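Local coordinates for protein agglutinin alpha chain (PDB 4R6Q) that binds D-galactose and the T-antigen disaccharide Gal-beta1,3-GalNAc as a tetrameric jacalin-family lectin that selectively recognises human IgA1, at the nitrobenzene and alpha-D-galactopyranose site. Coordinates in Å, arbitrary orientation; residue numbers count along the deposited sequence, not the author numbering.

The nitrobenzene and alpha-D-galactopyranose site. Residues 1, 47, 76, 78, 80, 121-123, 125. With NBZ (nitrobenzene), chain B; GLA (alpha-D-galactopyranose), chain C.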
ATOM      1  N   GLY A   1     -27.413  -2.688 -16.871  1.00 30.19           N
ATOM      2  CA  GLY A   1     -27.965  -2.143 -15.585  1.00 25.76           C
ATOM      3  C   GLY A   1     -27.356  -0.805 -15.193  1.00 22.17           C
ATOM      4  O   GLY A   1     -26.693  -0.153 -16.013  1.00 27.59           O
ATOM      5  N   PHE A  47     -33.856  -3.366 -10.365  1.00 21.33           N
ATOM      6  CA  PHE A  47     -35.021  -2.790 -11.097  1.00 21.46           C
ATOM      7  C   PHE A  47     -36.333  -3.524 -10.839  1.00 21.89           C
ATOM      8  O   PHE A  47     -37.415  -2.961 -11.188  1.00 21.68           O
ATOM      9  CB  PHE A  47     -34.842  -2.825 -12.610  1.00 23.18           C
ATOM     10  CG  PHE A  47     -33.683  -2.021 -13.166  1.00 23.83           C
ATOM     11  CD1 PHE A  47     -32.894  -1.146 -12.376  1.00 23.97           C
ATOM     12  CD2 PHE A  47     -33.343  -2.177 -14.533  1.00 24.13           C
ATOM     13  CE1 PHE A  47     -31.838  -0.428 -12.933  1.00 25.86           C
ATOM     14  CE2 PHE A  47     -32.293  -1.452 -15.095  1.00 25.09           C
ATOM     15  CZ  PHE A  47     -31.525  -0.598 -14.297  1.00 26.38           C
ATOM     16  N   SER A  76     -32.430 -14.785 -18.206  1.00 27.17           N
ATOM     17  CA  SER A  76     -33.098 -14.095 -19.332  1.00 26.23           C
ATOM     18  C   SER A  76     -32.147 -13.625 -20.435  1.00 24.54           C
ATOM     19  O   SER A  76     -32.362 -12.582 -21.020  1.00 29.28           O
ATOM     20  CB  SER A  76     -33.985 -12.908 -18.876  1.00 27.98           C
ATOM     21  OG  SER A  76     -34.933 -13.350 -17.931  1.00 32.54           O
ATOM     22  N   TYR A  78     -28.975 -12.599 -20.117  1.00 27.01           N
ATOM     23  CA  TYR A  78     -27.925 -11.714 -19.638  1.00 26.63           C
ATOM     24  C   TYR A  78     -27.006 -12.530 -18.746  1.00 25.28           C
ATOM     25  O   TYR A  78     -27.471 -13.349 -17.957  1.00 24.02           O
ATOM     26  CB  TYR A  78     -28.504 -10.563 -18.785  1.00 23.69           C
ATOM     27  CG  TYR A  78     -29.358  -9.591 -19.561  1.00 23.84           C
ATOM     28  CD1 TYR A  78     -30.702  -9.847 -19.757  1.00 26.52           C
ATOM     29  CD2 TYR A  78     -28.786  -8.460 -20.146  1.00 25.62           C
ATOM     30  CE1 TYR A  78     -31.472  -8.983 -20.497  1.00 28.92           C
ATOM     31  CE2 TYR A  78     -29.553  -7.582 -20.898  1.00 28.10           C
ATOM     32  CZ  TYR A  78     -30.887  -7.875 -21.077  1.00 28.33           C
ATOM     33  OH  TYR A  78     -31.687  -7.035 -21.807  1.00 36.22           O
ATOM     34  N   VAL A  80     -25.150 -12.706 -15.530  1.00 17.51           N
ATOM     35  CA  VAL A  80     -25.283 -12.025 -14.265  1.00 17.41           C
ATOM     36  C   VAL A  80     -24.528 -12.785 -13.208  1.00 18.41           C
ATOM     37  O   VAL A  80     -24.145 -13.943 -13.407  1.00 17.77           O
ATOM     38  CB  VAL A  80     -26.761 -11.770 -13.863  1.00 18.34           C
ATOM     39  CG1 VAL A  80     -27.442 -10.976 -14.965  1.00 18.15           C
ATOM     40  CG2 VAL A  80     -27.472 -13.065 -13.613  1.00 18.66           C
ATOM     41  N   GLY A 121     -28.908  -4.393 -12.808  1.00 17.72           N
ATOM     42  CA  GLY A 121     -30.169  -4.101 -13.553  1.00 18.77           C
ATOM     43  C   GLY A 121     -31.290  -4.917 -12.899  1.00 17.31           C
ATOM     44  O   GLY A 121     -31.649  -4.681 -11.716  1.00 18.08           O
ATOM     45  N   TYR A 122     -31.833  -5.961 -13.559  1.00 18.12           N
ATOM     46  CA  TYR A 122     -32.698  -6.823 -12.810  1.00 19.16           C
ATOM     47  C   TYR A 122     -31.935  -7.616 -11.728  1.00 17.72           C
ATOM     48  O   TYR A 122     -32.444  -7.877 -10.606  1.00 19.04           O
ATOM     49  CB  TYR A 122     -33.427  -7.801 -13.737  1.00 19.86           C
ATOM     50  CG  TYR A 122     -34.597  -7.242 -14.522  1.00 22.04           C
ATOM     51  CD1 TYR A 122     -34.697  -5.910 -14.867  1.00 23.28           C
ATOM     52  CD2 TYR A 122     -35.582  -8.117 -14.935  1.00 23.25           C
ATOM     53  CE1 TYR A 122     -35.777  -5.414 -15.610  1.00 21.94           C
ATOM     54  CE2 TYR A 122     -36.676  -7.659 -15.669  1.00 22.30           C
ATOM     55  CZ  TYR A 122     -36.759  -6.329 -16.002  1.00 23.69           C
ATOM     56  OH  TYR A 122     -37.878  -5.943 -16.717  1.00 23.09           O
ATOM     57  N   TRP A 123     -30.707  -8.000 -12.103  1.00 20.58           N
ATOM     58  CA  TRP A 123     -29.793  -8.689 -11.174  1.00 18.65           C
ATOM     59  C   TRP A 123     -28.451  -8.037 -11.176  1.00 17.00           C
ATOM     60  O   TRP A 123     -28.154  -7.162 -11.962  1.00 16.34           O
ATOM     61  CB  TRP A 123     -29.679 -10.193 -11.511  1.00 21.22           C
ATOM     62  CG  TRP A 123     -31.104 -10.778 -11.660  1.00 20.14           C
ATOM     63  CD1 TRP A 123     -31.980 -11.188 -10.652  1.00 21.17           C
ATOM     64  CD2 TRP A 123     -31.820 -10.967 -12.907  1.00 19.45           C
ATOM     65  NE1 TRP A 123     -33.199 -11.579 -11.195  1.00 17.88           N
ATOM     66  CE2 TRP A 123     -33.153 -11.485 -12.548  1.00 21.19           C
ATOM     67  CE3 TRP A 123     -31.517 -10.708 -14.268  1.00 20.72           C
ATOM     68  CZ2 TRP A 123     -34.110 -11.811 -13.535  1.00 21.19           C
ATOM     69  CZ3 TRP A 123     -32.491 -11.031 -15.245  1.00 22.02           C
ATOM     70  CH2 TRP A 123     -33.757 -11.538 -14.875  1.00 22.57           C
ATOM     71  N   ASP A 125     -25.148  -7.448 -12.332  1.00 15.78           N
ATOM     72  CA  ASP A 125     -24.530  -7.769 -13.645  1.00 17.57           C
ATOM     73  C   ASP A 125     -23.071  -8.164 -13.542  1.00 19.32           C
ATOM     74  O   ASP A 125     -22.617  -9.185 -14.144  1.00 20.75           O
ATOM     75  CB  ASP A 125     -24.587  -6.579 -14.596  1.00 19.20           C
ATOM     76  CG  ASP A 125     -26.007  -6.080 -14.802  1.00 24.35           C
ATOM     77  OD1 ASP A 125     -26.855  -6.935 -15.124  1.00 24.49           O
ATOM     78  OD2 ASP A 125     -26.238  -4.860 -14.560  1.00 24.97           O
TER
HETATM   79  C1  NBZ B 201     -35.665  -7.972 -19.423  1.00 38.51           C
HETATM   80  C2  NBZ B 201     -34.689  -6.980 -19.383  1.00 37.55           C
HETATM   81  C3  NBZ B 201     -33.560  -7.112 -18.569  1.00 35.64           C
HETATM   82  C4  NBZ B 201     -33.458  -8.280 -17.813  1.00 37.15           C
HETATM   83  C5  NBZ B 201     -34.425  -9.295 -17.839  1.00 40.86           C
HETATM   84  C6  NBZ B 201     -35.559  -9.124 -18.644  1.00 44.98           C
HETATM   85  N1  NBZ B 201     -36.505 -10.079 -18.695  1.00 45.23           N
HETATM   86  O1  NBZ B 201     -36.954 -10.738 -17.527  1.00 45.09           O
HETATM   87  O2  NBZ B 201     -36.912 -10.500 -19.949  1.00 61.96           O
HETATM   88  C1  GLA C 202     -32.075  -5.463 -17.300  1.00 30.24           C
HETATM   89  C2  GLA C 202     -31.194  -4.357 -17.685  1.00 30.92           C
HETATM   90  C3  GLA C 202     -29.906  -4.853 -18.463  1.00 27.00           C
HETATM   91  C4  GLA C 202     -29.154  -5.867 -17.540  1.00 29.62           C
HETATM   92  C5  GLA C 202     -30.196  -6.952 -17.138  1.00 26.95           C
HETATM   93  C6  GLA C 202     -29.609  -8.031 -16.212  1.00 25.02           C
HETATM   94  O1  GLA C 202     -32.571  -6.117 -18.586  1.00 31.94           O
HETATM   95  O2  GLA C 202     -31.936  -3.598 -18.529  1.00 31.70           O
HETATM   96  O3  GLA C 202     -29.014  -3.779 -18.909  1.00 31.77           O
HETATM   97  O4  GLA C 202     -28.713  -5.125 -16.393  1.00 31.34           O
HETATM   98  O5  GLA C 202     -31.327  -6.338 -16.446  1.00 25.96           O
HETATM   99  O6  GLA C 202     -29.578  -7.502 -14.852  1.00 20.75           O
HETATM  100  O   HOH W   1     -37.332 -13.494 -19.159  1.00 29.39           O
HETATM  101  O   HOH W   2     -32.901  -4.837 -20.939  1.00 34.38           O
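The primary carbohydrate site of this jacalin-type lectin holds a galactoside: GLA O1 bridges to the ring of NBZ at C3, so the sugar carries a nitrophenyl aglycone. The amino group of the chain terminus, Gly1 N, donates to GLA O3 and to the axial hydroxyl GLA O4, 2.8 Å from each; a terminal ammonium would probably strengthen both bonds. Asp125 reads O4 and the exocyclic hydroxyl O6 together. Asp125 OD1 accepts from GLA O6 at 2.8 Å through the syn lone pair, whereas GLA O4 approaches the same oxygen from above the carboxylate plane (2.9 Å, 28° out of it). Contact with axial O4 from both Gly1 and Asp125 fits the preference for galactose. Backbone amides bind the ring oxygen and the same O6: Tyr122 N points almost straight at GLA O5 (3.0 Å, 176° at H), and Trp123 N equally directly at GLA O6.

Tyr78 lies against the sugar, with GLA C5 centred 3.6 Å above its ring, and NBZ C3 sits on the same face, just beyond the CE1 rim. Tyr122 covers the aglycone by a nearly parallel stack, centroids 3.8 Å apart and planes inclined by 17°, CD2 and CE2 lying over C5 and C6. The aromatic group thus runs between the two tyrosines, and Trp123 CZ3 adds an apolar contact at NBZ C5. At the far end, the nitro oxygen NBZ O1 has a weak bond from Ser76 OG, and a water joins that hydroxyl to the nitro group. A second water links Tyr78 OH with GLA O1 and O2.

Behind this shell, CB of Tyr122 rests over the indole of Trp123. Phe47 touches GLA C2 through CE2 while its CD2 meets the Tyr122 ring edge in plane. Phe47 in turn packs its face over Gly121 CA.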